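Side-chain contacts in sortase SrtE1 (Streptomyces coelicolor, PDB 5CUW), which cleaves Leu-Ala-x-Thr-Gly and Leu-Pro-x-Thr-Gly sorting signals and, as a class E transpeptidase, attaches surface proteins to the cell wall: residues A[92-95]-A[96-99]; A[100-103]-A[104-107]. All coordinates share one frame; numbering follows the deposited sequence.

Contact 1 (A[92-95]-A[96-99]); sequences AGHR and NTHG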
loop_
_atom_site.group_PDB
_atom_site.type_symbol
_atom_site.label_atom_id
_atom_site.label_comp_id
_atom_site.label_asym_id
_atom_site.label_seq_id
_atom_site.Cartn_x
_atom_site.Cartn_y
_atom_site.Cartn_z
ATOM N N ALA A 92 -4.972 0.096 1.929
ATOM C CA ALA A 92 -5.720 1.322 2.190
ATOM C C ALA A 92 -5.347 1.868 3.560
ATOM O O ALA A 92 -5.174 1.105 4.515
ATOM C CB ALA A 92 -7.217 1.073 2.108
ATOM N N GLY A 93 -5.218 3.189 3.645
ATOM C CA GLY A 93 -4.904 3.854 4.898
ATOM C C GLY A 93 -5.554 5.219 5.004
ATOM O O GLY A 93 -5.879 5.835 3.994
ATOM N N HIS A 94 -5.740 5.695 6.229
ATOM C CA HIS A 94 -6.325 7.010 6.474
ATOM C C HIS A 94 -5.436 8.145 5.971
ATOM O O HIS A 94 -4.200 8.090 6.081
ATOM C CB HIS A 94 -6.576 7.221 7.977
ATOM C CG HIS A 94 -7.903 6.718 8.457
ATOM N ND1 HIS A 94 -9.037 6.736 7.675
ATOM C CD2 HIS A 94 -8.276 6.189 9.645
ATOM C CE1 HIS A 94 -10.052 6.239 8.358
ATOM N NE2 HIS A 94 -9.617 5.902 9.559
ATOM N N ARG A 95 -6.079 9.199 5.488
ATOM C CA ARG A 95 -5.385 10.420 5.096
ATOM C C ARG A 95 -5.235 11.361 6.293
ATOM O O ARG A 95 -4.238 12.072 6.398
ATOM C CB ARG A 95 -6.141 11.127 3.966
ATOM C CG ARG A 95 -5.431 12.353 3.367
ATOM C CD ARG A 95 -4.465 11.929 2.255
ATOM N NE ARG A 95 -3.696 13.063 1.737
ATOM C CZ ARG A 95 -4.122 13.879 0.781
ATOM N NH1 ARG A 95 -5.313 13.684 0.227
ATOM N NH2 ARG A 95 -3.362 14.895 0.382
ATOM N N ASN A 96 -6.217 11.372 7.194
ATOM C CA ASN A 96 -6.298 12.449 8.189
ATOM C C ASN A 96 -6.561 12.145 9.668
ATOM O O ASN A 96 -6.599 13.077 10.473
ATOM C CB ASN A 96 -7.373 13.438 7.760
ATOM C CG ASN A 96 -6.929 14.301 6.622
ATOM O OD1 ASN A 96 -7.447 14.189 5.513
ATOM N ND2 ASN A 96 -5.954 15.175 6.881
ATOM N N THR A 97 -6.773 10.893 10.045
ATOM C CA THR A 97 -6.953 10.593 11.468
ATOM C C THR A 97 -6.141 9.378 11.854
ATOM O O THR A 97 -5.456 8.797 11.015
ATOM C CB THR A 97 -8.428 10.336 11.843
ATOM O OG1 THR A 97 -8.921 9.210 11.104
ATOM C CG2 THR A 97 -9.286 11.557 11.542
ATOM N N HIS A 98 -6.216 9.016 13.135
ATOM C CA HIS A 98 -5.594 7.804 13.665
ATOM C C HIS A 98 -4.196 7.536 13.133
ATOM O O HIS A 98 -3.934 6.485 12.550
ATOM C CB HIS A 98 -6.496 6.601 13.380
ATOM C CG HIS A 98 -7.783 6.633 14.147
ATOM N ND1 HIS A 98 -8.993 6.947 13.564
ATOM C CD2 HIS A 98 -8.040 6.439 15.464
ATOM C CE1 HIS A 98 -9.943 6.922 14.481
ATOM N NE2 HIS A 98 -9.393 6.613 15.643
ATOM N N GLY A 99 -3.298 8.489 13.329
ATOM C CA GLY A 99 -1.916 8.310 12.931
ATOM C C GLY A 99 -1.668 8.713 11.490
ATOM O O GLY A 99 -0.509 8.867 11.080
#
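The imidazole of His94 and the hydroxyl of Thr97 are brought together by two first torsions: chi1 of -87° turns the histidine ring toward Thr97, while OG1 of Thr97 lies between its own backbone N and carbonyl carbon (chi1 61°). OG1 therefore sits over one face of the ring, near its rim, with CD2 of His94 3.4 Å from OG1 of Thr97. This is contact across a face and not a hydrogen bond; the threonine hydroxyl has instead a weak bond of 3.3 Å between its OG1 and ND1 of His98. The two imidazoles run alongside each other, rim to rim, with centroids 5.9 Å apart and planes inclined by 24°. His94 is inferred to be an active-site residue, and its NE2 is hydrogen-bonded to Asp65, which helps fix the ring's rotation. An alanine here would remove the imidazole and would probably leave Asp65 without this partner and the Thr97 hydroxyl without the ring it lies against. Farther along, CG of Arg95 passes 3.5 Å from OD1 of Asn96. The amide of Asn96 suits its place because it can both accept and donate: OD1 takes the backbone N of Phe167, and ND2 gives to Glu166. Arg95 NE is hydrogen-bonded to Arg103 O, and the loop leaves strand 87-92 beside strand 156-164, where Gly93 O accepts a bond from Thr162 and Arg95 NH1 reaches the carbonyl of Cys163.

Contact 2 (A[100-103]-A[104-107]); sequences EPFR and YINK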
loop_
_atom_site.group_PDB
_atom_site.type_symbol
_atom_site.label_atom_id
_atom_site.label_comp_id
_atom_site.label_asym_id
_atom_site.label_seq_id
_atom_site.Cartn_x
_atom_site.Cartn_y
_atom_site.Cartn_z
ATOM N N GLU A 100 -2.763 8.879 10.741
ATOM C CA GLU A 100 -2.761 9.325 9.337
ATOM C C GLU A 100 -1.544 8.846 8.560
ATOM O O GLU A 100 -0.715 9.637 8.108
ATOM C CB GLU A 100 -2.875 10.853 9.268
ATOM C CG GLU A 100 -2.181 11.579 10.387
ATOM C CD GLU A 100 -2.614 13.030 10.492
ATOM O OE1 GLU A 100 -1.729 13.910 10.507
ATOM O OE2 GLU A 100 -3.837 13.286 10.562
ATOM N N PRO A 101 -1.436 7.524 8.401
ATOM C CA PRO A 101 -0.273 6.944 7.729
ATOM C C PRO A 101 -0.110 7.414 6.270
ATOM O O PRO A 101 1.027 7.581 5.824
ATOM C CB PRO A 101 -0.540 5.434 7.803
ATOM C CG PRO A 101 -2.016 5.304 8.075
ATOM C CD PRO A 101 -2.416 6.521 8.839
ATOM N N PHE A 102 -1.201 7.628 5.536
ATOM C CA PHE A 102 -1.066 8.001 4.111
ATOM C C PHE A 102 -1.319 9.480 3.837
ATOM O O PHE A 102 -1.594 9.886 2.700
ATOM C CB PHE A 102 -2.008 7.176 3.248
ATOM C CG PHE A 102 -1.627 5.718 3.143
ATOM C CD1 PHE A 102 -0.420 5.261 3.640
ATOM C CD2 PHE A 102 -2.478 4.811 2.525
ATOM C CE1 PHE A 102 -0.068 3.911 3.532
ATOM C CE2 PHE A 102 -2.137 3.457 2.417
ATOM C CZ PHE A 102 -0.930 3.011 2.921
ATOM N N ARG A 103 -1.242 10.296 4.875
ATOM C CA ARG A 103 -1.499 11.719 4.682
ATOM C C ARG A 103 -0.605 12.360 3.608
ATOM O O ARG A 103 -1.057 13.232 2.855
ATOM C CB ARG A 103 -1.325 12.471 5.994
ATOM C CG ARG A 103 -1.714 13.927 5.861
ATOM C CD ARG A 103 -1.720 14.647 7.185
ATOM N NE ARG A 103 -2.248 15.998 7.012
ATOM C CZ ARG A 103 -2.379 16.888 7.987
ATOM N NH1 ARG A 103 -2.020 16.583 9.233
ATOM N NH2 ARG A 103 -2.874 18.087 7.714
ATOM N N TYR A 104 0.655 11.945 3.529
ATOM C CA TYR A 104 1.565 12.592 2.572
ATOM C C TYR A 104 2.118 11.659 1.485
ATOM O O TYR A 104 3.229 11.871 0.996
ATOM C CB TYR A 104 2.725 13.240 3.315
ATOM C CG TYR A 104 2.288 14.339 4.261
ATOM C CD1 TYR A 104 1.868 15.574 3.777
ATOM C CD2 TYR A 104 2.280 14.133 5.632
ATOM C CE1 TYR A 104 1.466 16.584 4.647
ATOM C CE2 TYR A 104 1.878 15.128 6.508
ATOM C CZ TYR A 104 1.473 16.348 6.009
ATOM O OH TYR A 104 1.075 17.322 6.888
ATOM N N ILE A 105 1.363 10.636 1.095
ATOM C CA ILE A 105 1.877 9.744 0.056
ATOM C C ILE A 105 1.962 10.470 -1.290
ATOM O O ILE A 105 2.634 10.000 -2.196
ATOM C CB ILE A 105 1.042 8.431 -0.100
ATOM C CG1 ILE A 105 -0.391 8.700 -0.575
ATOM C CG2 ILE A 105 1.062 7.628 1.210
ATOM C CD1 ILE A 105 -1.173 7.388 -0.961
ATOM N N ASN A 106 1.334 11.641 -1.409
ATOM C CA ASN A 106 1.481 12.420 -2.630
ATOM C C ASN A 106 2.815 13.153 -2.681
ATOM O O ASN A 106 3.093 13.850 -3.647
ATOM C CB ASN A 106 0.334 13.421 -2.791
ATOM C CG ASN A 106 0.249 14.410 -1.647
ATOM O OD1 ASN A 106 0.688 14.137 -0.529
ATOM N ND2 ASN A 106 -0.335 15.568 -1.919
ATOM N N LYS A 107 3.645 12.985 -1.652
ATOM C CA LYS A 107 4.975 13.596 -1.664
ATOM C C LYS A 107 6.039 12.590 -2.105
ATOM O O LYS A 107 7.218 12.921 -2.239
ATOM C CB LYS A 107 5.316 14.172 -0.295
ATOM C CG LYS A 107 4.453 15.359 0.094
ATOM C CD LYS A 107 4.485 16.435 -0.986
ATOM C CE LYS A 107 3.657 17.659 -0.599
ATOM N NZ LYS A 107 3.437 18.581 -1.758
HETATM O O HOH W 1 2.124 9.977 5.120
#
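Arg103 runs outward beside Tyr104. CB first touches the ring 4.0 Å from CD2 of Tyr104. CG, set anti to the backbone nitrogen of its own residue (chi1 -174°), stands over one face of the Tyr104 ring, 3.9 Å from the ring centroid, in a CH-pi contact. CD stays on the same face, beyond the ring's rim, 3.7 Å from CE2 of Tyr104. Beyond it the extended chain carries the guanidinium up to the tyrosine hydroxyl, which lies over one of its faces; guanidinium and ring planes are only 14° apart. Before the tip, NE makes a salt bridge with Glu166 OE2; at the tip, NH1 of Arg103 forms one to OE1 of Glu100 (3.0 Å), on the syn side but tilted well out of the carboxylate plane. A long, flat-ended cation thus suits a place between two carboxylates and an aromatic ring. The backbone beneath folds as two overlapping type I beta turns, Glu100 to Arg103 and Phe102 to Ile105, leading into a short 3-10 segment that includes Asn106 and Lys107 within the sortase domain. A weak bond from Ile105 N to Phe102 O closes the second turn, and a water links Pro101 O with Tyr104 N. Facing inward, CG2 of Ile105 packs 3.7 Å from CD1 of Phe102, and both side chains rest on Leu160 and Thr162 of strand 156-164.

Contact 1 runs straight into contact 2 along the chain, their centres about 8 Å apart, and the loop folds back so that they also touch. His94 O lies 3.1 Å from Phe102 N, a probable hydrogen bond that joins the backbone of His94, the probable active-site histidine, to the first turn of 100-107. Arg95 NE and Arg103 O, 2.9 Å apart, make a second probable bond. Glu166 is a partner common to both contacts, tying them to the loop after strand 156-164. The side chain of Arg95 lies about 5 Å from that of Cys163 and about 9 Å from that of Arg172, both inferred active-site residues, whereas the side chain of Phe102 is about 7 Å from that of His94.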